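Long-range contacts in LbaCas13a H328A (C2c2) (Lachnospiraceae bacterium NK4A179, PDB 5WLH), which binds a CRISPR guide RNA as a Cas13a (C2c2) nuclease and probably uses it to recognise and cut target RNA: residues K642-L648 with Y721-K725; P649-N654 with P868-C874; E713-Y717 with Y1078-G1082; Q1090-K1094 with V1350-R1355. The contacts are given in a common frame with arbitrary orientation. Numbering follows the deposited sequence.

In the fold
Followed from the N terminus, the chain ends helix 635-645 with segment 642-648 and runs directly into the loop 649-654. Interaction 1 closes first, when helix 709-732 brings back 721-725. Interaction 2, opened at 649-654, stays open until 868-874 and so crosses interaction 1. Interaction 3 starts on the same helix, at 713-717, and ends at 1078-1082, crossing both. Interaction 4 opens afterwards, in series, joining helix 1087-1103 to edge strand 1349-1353. Interactions 1, 2 and 3 touch one another around helix 709-732; interaction 4 touches only interaction 3, through Tyr1078 and Gln1079 against helix 1087-1103, extending the contact network from the helices to the four-stranded sheet.

Interaction 1: residues K642-L648 with Y721-K725; sequences KFYSNNL and YYMFK. With nucleotides of chain B.
A phosphate of the guide RNA is gripped from both segments: Lys642 NZ (rotamer m, t, p, t) donates to A36 OP1 of chain B at 2.6 Å and Lys725 NZ (chi1 t, chi2 -98°) to A36 OP2 at 2.6 Å, the latter also reaching U35 OP2 of chain B at 2.8 Å. Beneath this clamp lie the end of helix 635-645 and the middle of helix 709-732, in the register Phe643-Met723 (CA-CA 7.5 Å) and Asn646-Tyr722 (7.1 Å). The first helix stops in a Schellman motif: Asn647 has phi 73°, with Leu648 N to Phe643 O at 3.1 Å and Asn647 N to Tyr644 O at 2.9 Å. Asn646 ND2, fixed by its bond to Lys642 O (2.8 Å), lies over the Tyr722 face (chi1 t), 3.5 Å from CD2; Phe643 CD1 meets the ring edge, 4.0 Å from CE2. Leu648 CD1 packs on Met723 CE at 3.6 Å. One water joins Lys642 NZ (2.5 Å) to Tyr722 OH (3.2 Å). Ser645 O, the last helical carbonyl, accepts a hydrogen bond from U37 N3 of chain B at 2.6 Å. Apolar and amide-on-ring packing fills the space between the helices, while lysine charge meets backbone phosphates and a main-chain carbonyl a uracil edge.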
# COMPACT_ATOMS: atom_id res chain seq x y z
N LYS A 642 28.66 -19.36 2.51
CA LYS A 642 28.38 -18.27 1.57
C LYS A 642 29.63 -17.46 1.26
O LYS A 642 29.77 -16.95 0.14
CB LYS A 642 27.29 -17.35 2.11
CG LYS A 642 25.97 -18.07 2.35
CD LYS A 642 24.89 -17.10 2.78
CE LYS A 642 24.35 -16.36 1.57
NZ LYS A 642 23.13 -15.57 1.93
N PHE A 643 30.53 -17.31 2.24
CA PHE A 643 31.84 -16.74 1.92
C PHE A 643 32.54 -17.59 0.87
O PHE A 643 33.04 -17.08 -0.14
CB PHE A 643 32.70 -16.65 3.19
CG PHE A 643 32.60 -15.32 3.90
CD1 PHE A 643 31.40 -14.64 3.97
CD2 PHE A 643 33.72 -14.78 4.53
CE1 PHE A 643 31.30 -13.43 4.64
CE2 PHE A 643 33.64 -13.57 5.20
CZ PHE A 643 32.41 -12.89 5.26
N TYR A 644 32.56 -18.91 1.08
CA TYR A 644 33.23 -19.81 0.15
C TYR A 644 32.58 -19.78 -1.22
O TYR A 644 33.25 -19.62 -2.24
CB TYR A 644 33.22 -21.23 0.72
CG TYR A 644 33.92 -22.23 -0.18
CD1 TYR A 644 35.29 -22.47 -0.05
CD2 TYR A 644 33.22 -22.93 -1.15
CE1 TYR A 644 35.93 -23.38 -0.86
CE2 TYR A 644 33.86 -23.84 -1.97
CZ TYR A 644 35.22 -24.06 -1.82
OH TYR A 644 35.87 -24.96 -2.63
N SER A 645 31.26 -19.95 -1.26
CA SER A 645 30.56 -20.01 -2.54
C SER A 645 30.62 -18.68 -3.29
O SER A 645 30.47 -18.68 -4.51
CB SER A 645 29.10 -20.42 -2.33
OG SER A 645 29.01 -21.75 -1.84
N ASN A 646 30.81 -17.57 -2.59
CA ASN A 646 30.97 -16.27 -3.23
C ASN A 646 32.43 -16.01 -3.61
O ASN A 646 32.74 -14.90 -4.06
CB ASN A 646 30.45 -15.14 -2.33
CG ASN A 646 28.95 -14.92 -2.48
OD1 ASN A 646 28.50 -14.28 -3.43
ND2 ASN A 646 28.18 -15.47 -1.56
N ASN A 647 33.30 -17.00 -3.41
CA ASN A 647 34.69 -17.00 -3.86
C ASN A 647 35.60 -16.09 -3.05
O ASN A 647 36.68 -15.71 -3.52
CB ASN A 647 34.80 -16.65 -5.35
CG ASN A 647 34.08 -17.64 -6.22
OD1 ASN A 647 34.33 -18.84 -6.12
ND2 ASN A 647 33.16 -17.16 -7.05
N LEU A 648 35.20 -15.73 -1.83
CA LEU A 648 36.07 -14.89 -1.02
C LEU A 648 37.41 -15.56 -0.70
O LEU A 648 38.43 -14.85 -0.69
CB LEU A 648 35.36 -14.47 0.28
CG LEU A 648 34.48 -13.21 0.21
CD1 LEU A 648 35.27 -12.02 -0.32
CD2 LEU A 648 33.22 -13.45 -0.60
N TYR A 721 31.59 -7.51 -3.59
CA TYR A 721 30.24 -6.98 -3.43
C TYR A 721 29.49 -7.70 -2.31
O TYR A 721 28.82 -7.07 -1.49
CB TYR A 721 29.47 -7.12 -4.74
CG TYR A 721 28.30 -6.17 -4.83
CD1 TYR A 721 28.50 -4.81 -4.87
CD2 TYR A 721 26.99 -6.65 -4.86
CE1 TYR A 721 27.44 -3.94 -4.97
CE2 TYR A 721 25.93 -5.79 -4.95
CZ TYR A 721 26.15 -4.43 -5.00
OH TYR A 721 25.09 -3.56 -5.10
N TYR A 722 29.57 -9.03 -2.30
CA TYR A 722 28.90 -9.81 -1.26
C TYR A 722 29.53 -9.53 0.10
O TYR A 722 28.82 -9.28 1.08
CB TYR A 722 28.95 -11.31 -1.57
CG TYR A 722 28.31 -12.10 -0.44
CD1 TYR A 722 26.93 -12.13 -0.30
CD2 TYR A 722 29.08 -12.75 0.50
CE1 TYR A 722 26.33 -12.82 0.74
CE2 TYR A 722 28.50 -13.45 1.55
CZ TYR A 722 27.11 -13.48 1.66
OH TYR A 722 26.52 -14.16 2.70
N MET A 723 30.86 -9.56 0.18
CA MET A 723 31.51 -9.31 1.46
C MET A 723 31.18 -7.93 2.00
O MET A 723 30.84 -7.78 3.17
CB MET A 723 33.03 -9.49 1.34
CG MET A 723 33.73 -8.96 2.56
SD MET A 723 35.47 -9.43 2.58
CE MET A 723 36.03 -8.80 1.03
N PHE A 724 31.26 -6.89 1.15
CA PHE A 724 30.89 -5.55 1.59
C PHE A 724 29.44 -5.50 2.06
O PHE A 724 29.12 -4.84 3.06
CB PHE A 724 31.09 -4.53 0.47
CG PHE A 724 32.51 -4.07 0.31
CD1 PHE A 724 33.54 -4.71 0.99
CD2 PHE A 724 32.82 -3.01 -0.52
CE1 PHE A 724 34.86 -4.29 0.85
CE2 PHE A 724 34.13 -2.59 -0.68
CZ PHE A 724 35.15 -3.23 0.01
N LYS A 725 28.56 -6.21 1.36
CA LYS A 725 27.15 -6.21 1.76
C LYS A 725 27.00 -6.78 3.16
O LYS A 725 26.33 -6.19 4.02
CB LYS A 725 26.32 -7.02 0.75
CG LYS A 725 24.80 -6.91 1.00
CD LYS A 725 24.26 -8.10 1.81
CE LYS A 725 24.21 -9.37 0.96
NZ LYS A 725 23.68 -10.54 1.75
P U B 37 22.64 -12.83 -7.38
OP1 U B 37 21.68 -11.69 -7.20
OP2 U B 37 22.75 -13.57 -8.66
O5' U B 37 24.07 -12.21 -7.05
C5' U B 37 25.20 -13.03 -6.83
C4' U B 37 26.28 -12.93 -7.88
O4' U B 37 27.38 -13.69 -7.33
C3' U B 37 25.97 -13.62 -9.21
O3' U B 37 26.99 -13.28 -10.16
C2' U B 37 26.14 -15.07 -8.80
O2' U B 37 26.28 -15.99 -9.86
C1' U B 37 27.39 -14.99 -7.91
N1 U B 37 27.36 -15.93 -6.79
C2 U B 37 28.44 -16.77 -6.62
O2 U B 37 29.41 -16.75 -7.37
N3 U B 37 28.34 -17.61 -5.54
C4 U B 37 27.28 -17.69 -4.64
O4 U B 37 27.32 -18.50 -3.72
C5 U B 37 26.21 -16.78 -4.88
C6 U B 37 26.29 -15.96 -5.92
P A B 36 22.13 -13.08 -0.52
OP1 A B 36 23.17 -14.09 -0.20
OP2 A B 36 22.27 -11.68 -0.06
O5' A B 36 21.91 -13.01 -2.09
C5' A B 36 22.96 -12.57 -2.94
C4' A B 36 23.09 -13.49 -4.13
O4' A B 36 23.42 -14.83 -3.69
C3' A B 36 21.85 -13.63 -4.98
O3' A B 36 22.33 -13.97 -6.28
C2' A B 36 21.17 -14.85 -4.35
O2' A B 36 20.22 -15.49 -5.16
C1' A B 36 22.39 -15.73 -4.07
N9 A B 36 22.27 -16.70 -2.98
C8 A B 36 21.69 -16.56 -1.75
N7 A B 36 21.86 -17.62 -0.99
C5 A B 36 22.63 -18.49 -1.76
C6 A B 36 23.15 -19.77 -1.53
N6 A B 36 22.96 -20.45 -0.40
N1 A B 36 23.87 -20.35 -2.53
C2 A B 36 24.06 -19.67 -3.66
N3 A B 36 23.62 -18.46 -3.99
C4 A B 36 22.90 -17.92 -2.99
P U B 35 19.92 -9.48 2.45
OP1 U B 35 18.96 -8.98 3.46
OP2 U B 35 21.26 -9.82 3.00
O5' U B 35 19.34 -10.74 1.69
C5' U B 35 19.36 -12.03 2.28
C4' U B 35 18.85 -13.03 1.28
O4' U B 35 17.48 -12.72 0.95
C3' U B 35 19.57 -13.00 -0.06
O3' U B 35 20.77 -13.73 -0.00
C2' U B 35 18.53 -13.58 -1.01
O2' U B 35 18.56 -15.00 -0.97
C1' U B 35 17.21 -13.09 -0.39
N1 U B 35 16.69 -11.91 -1.11
C2 U B 35 15.96 -12.17 -2.24
O2 U B 35 15.72 -13.30 -2.63
N3 U B 35 15.51 -11.07 -2.90
C4 U B 35 15.72 -9.75 -2.56
O4 U B 35 15.25 -8.88 -3.29
C5 U B 35 16.50 -9.55 -1.37
C6 U B 35 16.94 -10.62 -0.70
O HOH W 1 23.44 -13.65 3.53

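Interaction 2: residues P649-N654 with P868-C874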
# COMPACT_ATOMS: atom_id res chain seq x y z
N PRO A 649 37.48 -16.87 -0.43
CA PRO A 649 38.80 -17.48 -0.21
C PRO A 649 39.62 -17.64 -1.47
O PRO A 649 40.75 -18.14 -1.39
CB PRO A 649 38.46 -18.84 0.41
CG PRO A 649 37.06 -19.09 0.08
CD PRO A 649 36.39 -17.78 -0.05
N MET A 650 39.09 -17.24 -2.63
CA MET A 650 39.90 -17.15 -3.83
C MET A 650 40.77 -15.91 -3.84
O MET A 650 41.74 -15.85 -4.61
CB MET A 650 38.98 -17.16 -5.06
CG MET A 650 39.68 -17.17 -6.41
SD MET A 650 38.49 -17.39 -7.75
CE MET A 650 37.72 -18.93 -7.23
N PHE A 651 40.45 -14.92 -3.01
CA PHE A 651 41.14 -13.63 -3.05
C PHE A 651 41.68 -13.17 -1.71
O PHE A 651 42.46 -12.21 -1.68
CB PHE A 651 40.21 -12.56 -3.64
CG PHE A 651 39.70 -12.91 -5.01
CD1 PHE A 651 40.48 -12.66 -6.13
CD2 PHE A 651 38.48 -13.54 -5.18
CE1 PHE A 651 40.03 -13.00 -7.40
CE2 PHE A 651 38.02 -13.88 -6.44
CZ PHE A 651 38.80 -13.61 -7.56
N TYR A 652 41.32 -13.82 -0.60
CA TYR A 652 41.79 -13.40 0.71
C TYR A 652 42.17 -14.63 1.52
O TYR A 652 41.75 -15.75 1.23
CB TYR A 652 40.74 -12.55 1.43
CG TYR A 652 40.40 -11.28 0.69
CD1 TYR A 652 41.23 -10.17 0.76
CD2 TYR A 652 39.26 -11.19 -0.10
CE1 TYR A 652 40.93 -9.01 0.07
CE2 TYR A 652 38.95 -10.04 -0.80
CZ TYR A 652 39.79 -8.95 -0.71
OH TYR A 652 39.49 -7.80 -1.40
N LYS A 653 43.00 -14.40 2.53
CA LYS A 653 43.46 -15.49 3.39
C LYS A 653 42.33 -15.98 4.28
O LYS A 653 41.58 -15.19 4.85
CB LYS A 653 44.64 -15.01 4.24
CG LYS A 653 45.82 -14.50 3.41
CD LYS A 653 47.09 -14.39 4.24
CE LYS A 653 47.08 -13.15 5.12
NZ LYS A 653 48.34 -13.02 5.91
N ASN A 654 42.24 -17.31 4.43
CA ASN A 654 41.22 -17.90 5.28
C ASN A 654 41.20 -17.27 6.67
O ASN A 654 40.14 -16.98 7.22
CB ASN A 654 41.43 -19.42 5.39
CG ASN A 654 41.07 -20.16 4.10
OD1 ASN A 654 40.80 -19.55 3.06
ND2 ASN A 654 41.05 -21.48 4.17
N PRO A 868 43.84 -7.87 -2.12
CA PRO A 868 43.44 -9.19 -2.60
C PRO A 868 44.57 -9.84 -3.37
O PRO A 868 45.40 -9.17 -4.00
CB PRO A 868 42.26 -8.89 -3.52
CG PRO A 868 42.56 -7.52 -4.04
CD PRO A 868 43.22 -6.79 -2.91
N TYR A 869 44.59 -11.17 -3.34
CA TYR A 869 45.54 -11.94 -4.12
C TYR A 869 44.84 -13.22 -4.57
O TYR A 869 44.40 -14.02 -3.74
CB TYR A 869 46.82 -12.23 -3.33
CG TYR A 869 46.68 -13.30 -2.26
CD1 TYR A 869 45.85 -13.11 -1.16
CD2 TYR A 869 47.37 -14.50 -2.37
CE1 TYR A 869 45.72 -14.09 -0.19
CE2 TYR A 869 47.25 -15.48 -1.41
CZ TYR A 869 46.42 -15.28 -0.32
OH TYR A 869 46.30 -16.26 0.63
N LYS A 870 44.70 -13.38 -5.88
CA LYS A 870 44.05 -14.57 -6.42
C LYS A 870 44.88 -15.80 -6.12
O LYS A 870 46.10 -15.80 -6.32
CB LYS A 870 43.83 -14.42 -7.93
CG LYS A 870 42.79 -15.37 -8.50
CD LYS A 870 43.45 -16.58 -9.13
CE LYS A 870 42.47 -17.72 -9.32
NZ LYS A 870 43.11 -18.86 -10.04
N HIS A 871 44.23 -16.85 -5.62
CA HIS A 871 44.87 -18.14 -5.42
C HIS A 871 43.82 -19.23 -5.53
O HIS A 871 42.64 -18.96 -5.79
CB HIS A 871 45.63 -18.19 -4.08
CG HIS A 871 44.78 -17.95 -2.88
ND1 HIS A 871 44.17 -16.73 -2.62
CD2 HIS A 871 44.46 -18.75 -1.84
CE1 HIS A 871 43.51 -16.81 -1.48
NE2 HIS A 871 43.66 -18.02 -0.99
N ASP A 872 44.25 -20.47 -5.34
CA ASP A 872 43.36 -21.60 -5.55
C ASP A 872 42.37 -21.72 -4.41
O ASP A 872 42.70 -21.48 -3.24
CB ASP A 872 44.16 -22.89 -5.68
CG ASP A 872 45.02 -22.93 -6.93
OD1 ASP A 872 44.51 -22.63 -8.03
OD2 ASP A 872 46.22 -23.25 -6.81
N LEU A 873 41.14 -22.10 -4.75
CA LEU A 873 40.14 -22.40 -3.73
C LEU A 873 40.54 -23.65 -2.97
O LEU A 873 40.90 -24.67 -3.57
CB LEU A 873 38.77 -22.59 -4.37
CG LEU A 873 37.82 -21.40 -4.39
CD1 LEU A 873 36.46 -21.82 -4.93
CD2 LEU A 873 37.69 -20.79 -3.01
N CYS A 874 40.48 -23.58 -1.64
CA CYS A 874 40.58 -24.78 -0.82
C CYS A 874 39.36 -25.67 -1.06
O CYS A 874 38.39 -25.27 -1.71
CB CYS A 874 40.70 -24.40 0.66
SG CYS A 874 39.64 -23.00 1.20
O HOH W 2 41.69 -20.85 -0.52
O HOH W 3 42.42 -18.51 1.41
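The two segments run antiparallel with neither forming a regular strand: 868-874 is extended throughout, whereas Met650 (phi/psi -78/-18°) and Phe651 (-129/-10°) are bent. The loop joining helices 635-645 and 654-665 here docks against an extended loop segment. Two backbone bonds hold it, His871 N to Met650 O and Tyr869 N to Phe651 O, both 2.9 Å. CA-H...O contacts supplement them, from Lys870 CA to Met650 O (3.2 Å) and from Phe651 CA to Tyr869 O (3.4 Å). His871 folds back, its ND1 donating to Tyr869 O at 2.9 Å, so that NE2 faces a water 2.7 Å away; that water also lies 2.8 Å from Tyr652 O and 2.5 Å from Asn654 OD1. A second water accepts from Cys874 N at 3.2 Å, beside Pro649 O and Asp872 O, each 3.0 Å from it. Apolar contacts flank this polar line: Pro649 CG on Leu873 CD2 (3.6 Å), Met650 CE on Leu873 CG (3.8 Å) and Tyr652 CZ on Pro868 CB (3.7 Å). The Tyr652 hydroxyl bonds to Val865 O, and Phe651 meets Phe716 of helix 709-732 edge-to-face. Just beyond the N-cap residue Lys653, Asn654 ND2 makes a weak hydrogen bond to Cys874 SG at 3.6 Å.

Interaction 3: residues E713-Y717 with Y1078-G1082. With nucleotides of chain B.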
# COMPACT_ATOMS: atom_id res chain seq x y z
N GLU A 713 38.39 -11.66 -12.67
CA GLU A 713 38.04 -10.29 -12.30
C GLU A 713 36.58 -10.21 -11.87
O GLU A 713 36.24 -9.59 -10.86
CB GLU A 713 38.32 -9.35 -13.47
CG GLU A 713 38.28 -7.88 -13.11
CD GLU A 713 39.42 -7.10 -13.74
OE1 GLU A 713 40.02 -7.60 -14.72
OE2 GLU A 713 39.71 -5.99 -13.24
N LEU A 714 35.70 -10.86 -12.64
CA LEU A 714 34.28 -10.85 -12.31
C LEU A 714 34.01 -11.58 -11.00
O LEU A 714 33.23 -11.10 -10.17
CB LEU A 714 33.49 -11.48 -13.45
CG LEU A 714 31.98 -11.54 -13.22
CD1 LEU A 714 31.43 -10.14 -12.97
CD2 LEU A 714 31.33 -12.19 -14.42
N LYS A 715 34.65 -12.73 -10.79
CA LYS A 715 34.56 -13.40 -9.50
C LYS A 715 34.98 -12.48 -8.36
O LYS A 715 34.33 -12.44 -7.31
CB LYS A 715 35.41 -14.67 -9.49
CG LYS A 715 34.77 -15.88 -10.16
CD LYS A 715 35.46 -17.16 -9.71
CE LYS A 715 35.50 -18.20 -10.82
NZ LYS A 715 34.22 -18.27 -11.57
N PHE A 716 36.06 -11.71 -8.55
CA PHE A 716 36.54 -10.85 -7.48
C PHE A 716 35.53 -9.76 -7.14
O PHE A 716 35.21 -9.53 -5.97
CB PHE A 716 37.88 -10.20 -7.83
CG PHE A 716 38.27 -9.12 -6.86
CD1 PHE A 716 38.57 -9.44 -5.55
CD2 PHE A 716 38.26 -7.79 -7.24
CE1 PHE A 716 38.90 -8.45 -4.63
CE2 PHE A 716 38.58 -6.79 -6.34
CZ PHE A 716 38.91 -7.12 -5.04
N TYR A 717 35.04 -9.04 -8.15
CA TYR A 717 34.11 -7.95 -7.86
C TYR A 717 32.80 -8.47 -7.28
O TYR A 717 32.21 -7.82 -6.41
CB TYR A 717 33.85 -7.12 -9.12
CG TYR A 717 35.06 -6.29 -9.48
CD1 TYR A 717 35.58 -5.38 -8.57
CD2 TYR A 717 35.70 -6.44 -10.69
CE1 TYR A 717 36.69 -4.62 -8.88
CE2 TYR A 717 36.81 -5.68 -11.01
CZ TYR A 717 37.30 -4.78 -10.10
OH TYR A 717 38.41 -4.03 -10.42
N TYR A 1078 35.72 -5.66 -21.92
CA TYR A 1078 35.44 -4.46 -21.16
C TYR A 1078 34.33 -4.70 -20.13
O TYR A 1078 33.58 -3.77 -19.79
CB TYR A 1078 35.06 -3.29 -22.08
CG TYR A 1078 34.01 -3.63 -23.13
CD1 TYR A 1078 32.67 -3.73 -22.80
CD2 TYR A 1078 34.37 -3.84 -24.46
CE1 TYR A 1078 31.71 -4.03 -23.75
CE2 TYR A 1078 33.42 -4.15 -25.42
CZ TYR A 1078 32.09 -4.24 -25.06
OH TYR A 1078 31.13 -4.54 -26.00
N GLN A 1079 34.22 -5.92 -19.61
CA GLN A 1079 33.04 -6.30 -18.84
C GLN A 1079 33.05 -5.73 -17.43
O GLN A 1079 32.00 -5.29 -16.93
CB GLN A 1079 32.90 -7.83 -18.81
CG GLN A 1079 33.71 -8.54 -17.75
CD GLN A 1079 33.96 -10.00 -18.08
OE1 GLN A 1079 33.54 -10.89 -17.35
NE2 GLN A 1079 34.65 -10.24 -19.19
N THR A 1080 34.20 -5.71 -16.75
CA THR A 1080 34.29 -5.15 -15.41
C THR A 1080 34.73 -3.70 -15.41
O THR A 1080 35.10 -3.17 -14.36
CB THR A 1080 35.23 -5.99 -14.54
OG1 THR A 1080 36.45 -6.23 -15.23
CG2 THR A 1080 34.57 -7.32 -14.17
N LYS A 1081 34.70 -3.05 -16.58
CA LYS A 1081 34.83 -1.60 -16.61
C LYS A 1081 33.69 -0.93 -15.85
O LYS A 1081 33.85 0.17 -15.32
CB LYS A 1081 34.87 -1.11 -18.06
CG LYS A 1081 35.16 0.37 -18.22
CD LYS A 1081 35.89 0.67 -19.52
CE LYS A 1081 35.09 0.25 -20.75
NZ LYS A 1081 35.79 0.63 -22.01
N GLY A 1082 32.53 -1.59 -15.79
CA GLY A 1082 31.40 -1.10 -15.02
C GLY A 1082 30.70 0.08 -15.65
O GLY A 1082 29.49 0.03 -15.91
P A B 38 26.68 -13.05 -11.74
OP1 A B 38 25.78 -14.12 -12.24
OP2 A B 38 27.98 -12.83 -12.45
O5' A B 38 25.96 -11.63 -11.77
C5' A B 38 26.57 -10.50 -11.16
C4' A B 38 26.42 -9.26 -12.02
O4' A B 38 27.47 -9.24 -13.02
C3' A B 38 25.10 -9.15 -12.78
O3' A B 38 24.75 -7.78 -12.88
C2' A B 38 25.47 -9.64 -14.17
O2' A B 38 24.63 -9.15 -15.19
C1' A B 38 26.89 -9.11 -14.30
N9 A B 38 27.71 -9.82 -15.28
C8 A B 38 28.04 -11.15 -15.33
N7 A B 38 28.80 -11.46 -16.35
C5 A B 38 28.98 -10.25 -17.01
C6 A B 38 29.69 -9.90 -18.17
N6 A B 38 30.38 -10.78 -18.90
N1 A B 38 29.67 -8.61 -18.56
C2 A B 38 28.98 -7.73 -17.83
N3 A B 38 28.27 -7.94 -16.72
C4 A B 38 28.32 -9.24 -16.36
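Tyr1078 turns its ring to helix 1087-1103, resting on Asn1092 and Ile1093, and leaves the contact to the residues that follow. Gln1079 points its CA-to-CB bond toward helix 709-732. Its OE1 comes within 3.9 Å of Leu714 CD2, and its CB lies 3.3 Å from N1 of A38 of chain B. Leu714 CD2 is itself 3.3 Å from N7 of the same adenine. Both carbons stand on one face of the base, so helix and inter-helix loop together cover one face of a guide nucleotide, consistent with a role in holding the RNA. Thr1080 has the largest share of any residue, 88 of the 197 Å² buried between the segments. It sits opposite one turn of helix, in which Tyr717 N bonds to Glu713 O at 3.0 Å. With chi1 p, OG1 approaches Glu713 CG (3.3 Å), while CG2 lies 4.0 Å from Leu714 CA and meets the edge of the Tyr717 ring at CD2 (3.8 Å). Arg692 links the two sides, bonding through NH1 to both Thr1080 O and Tyr717 OH. Lys1081 points its CB away from the helix. Gly1082, at phi 74°, offers its carbonyl to Lys685 NZ.

Interaction 4: residues Q1090-K1094 with V1350-R1355; sequences QKNIK and VYVDAR
Lys1094, Val1352 and Val1350 bury the most surface here (71, 57 and 49 Å²), and they define a helix laid along an edge strand of an antiparallel sheet. The axes of helix 1090-1094 and strand 1350-1353 run nearly parallel, crossing at -22° with closest approach 9.6 Å; Lys1091 CA lies 6.9 Å from Val1352 CA, and Gln1090 CA lies 8.2 Å from Val1350 CA. Both valines point toward the helix. Val1350 (chi1 p) places CG1 3.9 Å from Gln1090 CG. Val1352 (chi1 t) sets CG1 3.9 Å from Lys1094 CG and CG2 4.3 Å from Lys1091 CG. Lys1094, with chi angles t, p, t, p, continues past the strand end, where NZ donates to Ala1354 O at 2.7 Å; it also forms a salt bridge with Glu1098. Arg1355 NH1 donates to Ala1354 O too, at 3.1 Å, and pairs ionically with a phosphate of the bound RNA. Strand 1349-1353 pairs with strand 1336-1344, whose Tyr1343 touches Gln1090 and Lys1094, while Asn1092 and Ile1093 contact helix 1062-1075.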
# COMPACT_ATOMS: atom_id res chain seq x y z
N GLN A 1090 27.67 -0.13 -23.96
CA GLN A 1090 26.65 -0.21 -22.92
C GLN A 1090 25.47 -1.07 -23.37
O GLN A 1090 25.04 -1.98 -22.64
CB GLN A 1090 26.18 1.20 -22.56
CG GLN A 1090 25.12 1.25 -21.47
CD GLN A 1090 25.59 0.66 -20.15
OE1 GLN A 1090 26.06 1.39 -19.28
NE2 GLN A 1090 25.46 -0.65 -19.99
N LYS A 1091 24.95 -0.81 -24.57
CA LYS A 1091 23.81 -1.58 -25.08
C LYS A 1091 24.14 -3.06 -25.22
O LYS A 1091 23.27 -3.91 -25.01
CB LYS A 1091 23.35 -1.02 -26.42
CG LYS A 1091 22.88 0.42 -26.39
CD LYS A 1091 22.45 0.89 -27.78
CE LYS A 1091 23.05 2.25 -28.13
NZ LYS A 1091 22.00 3.27 -28.44
N ASN A 1092 25.38 -3.39 -25.57
CA ASN A 1092 25.74 -4.81 -25.67
C ASN A 1092 25.87 -5.45 -24.30
O ASN A 1092 25.54 -6.63 -24.13
CB ASN A 1092 27.04 -4.96 -26.46
CG ASN A 1092 26.80 -5.20 -27.94
OD1 ASN A 1092 25.72 -5.65 -28.33
ND2 ASN A 1092 27.79 -4.89 -28.76
N ILE A 1093 26.37 -4.70 -23.32
CA ILE A 1093 26.43 -5.21 -21.96
C ILE A 1093 25.02 -5.52 -21.46
O ILE A 1093 24.77 -6.59 -20.89
CB ILE A 1093 27.15 -4.21 -21.04
CG1 ILE A 1093 28.66 -4.25 -21.31
CG2 ILE A 1093 26.87 -4.51 -19.58
CD1 ILE A 1093 29.32 -5.52 -20.79
N LYS A 1094 24.08 -4.59 -21.70
CA LYS A 1094 22.69 -4.81 -21.31
C LYS A 1094 22.12 -6.05 -21.99
O LYS A 1094 21.44 -6.86 -21.34
CB LYS A 1094 21.85 -3.58 -21.63
CG LYS A 1094 20.40 -3.67 -21.14
CD LYS A 1094 20.33 -3.57 -19.62
CE LYS A 1094 18.91 -3.32 -19.14
NZ LYS A 1094 18.02 -4.49 -19.39
N VAL A 1350 23.43 7.65 -22.19
CA VAL A 1350 22.62 6.88 -23.12
C VAL A 1350 21.40 6.36 -22.37
O VAL A 1350 21.48 6.04 -21.18
CB VAL A 1350 23.41 5.71 -23.75
CG1 VAL A 1350 24.05 4.84 -22.68
CG2 VAL A 1350 22.51 4.87 -24.66
N TYR A 1351 20.26 6.31 -23.06
CA TYR A 1351 19.03 5.76 -22.51
C TYR A 1351 18.79 4.40 -23.13
O TYR A 1351 18.84 4.26 -24.36
CB TYR A 1351 17.85 6.70 -22.77
CG TYR A 1351 18.02 8.03 -22.07
CD1 TYR A 1351 17.74 8.16 -20.72
CD2 TYR A 1351 18.48 9.15 -22.75
CE1 TYR A 1351 17.90 9.36 -20.07
CE2 TYR A 1351 18.65 10.36 -22.11
CZ TYR A 1351 18.35 10.46 -20.76
OH TYR A 1351 18.51 11.66 -20.11
N VAL A 1352 18.54 3.40 -22.28
CA VAL A 1352 18.40 2.01 -22.70
C VAL A 1352 17.14 1.45 -22.06
O VAL A 1352 16.86 1.71 -20.88
CB VAL A 1352 19.63 1.16 -22.29
CG1 VAL A 1352 19.47 -0.26 -22.80
CG2 VAL A 1352 20.93 1.77 -22.83
N ASP A 1353 16.36 0.69 -22.83
CA ASP A 1353 15.21 -0.02 -22.28
C ASP A 1353 15.63 -0.91 -21.12
O ASP A 1353 16.47 -1.80 -21.29
CB ASP A 1353 14.55 -0.89 -23.35
CG ASP A 1353 13.81 -0.08 -24.38
OD1 ASP A 1353 13.61 1.13 -24.15
OD2 ASP A 1353 13.42 -0.67 -25.41
N ALA A 1354 14.99 -0.69 -19.96
CA ALA A 1354 15.19 -1.60 -18.83
C ALA A 1354 14.82 -3.03 -19.19
O ALA A 1354 15.47 -3.99 -18.75
CB ALA A 1354 14.34 -1.14 -17.63
N ARG A 1355 13.75 -3.21 -19.97
CA ARG A 1355 13.18 -4.51 -20.28
C ARG A 1355 12.98 -4.63 -21.78
O ARG A 1355 12.38 -3.75 -22.40
CB ARG A 1355 11.83 -4.70 -19.57
CG ARG A 1355 11.93 -4.55 -18.06
CD ARG A 1355 12.87 -5.61 -17.52
NE ARG A 1355 12.85 -5.68 -16.06
CZ ARG A 1355 13.84 -5.26 -15.28
NH1 ARG A 1355 14.93 -4.72 -15.82
NH2 ARG A 1355 13.74 -5.37 -13.97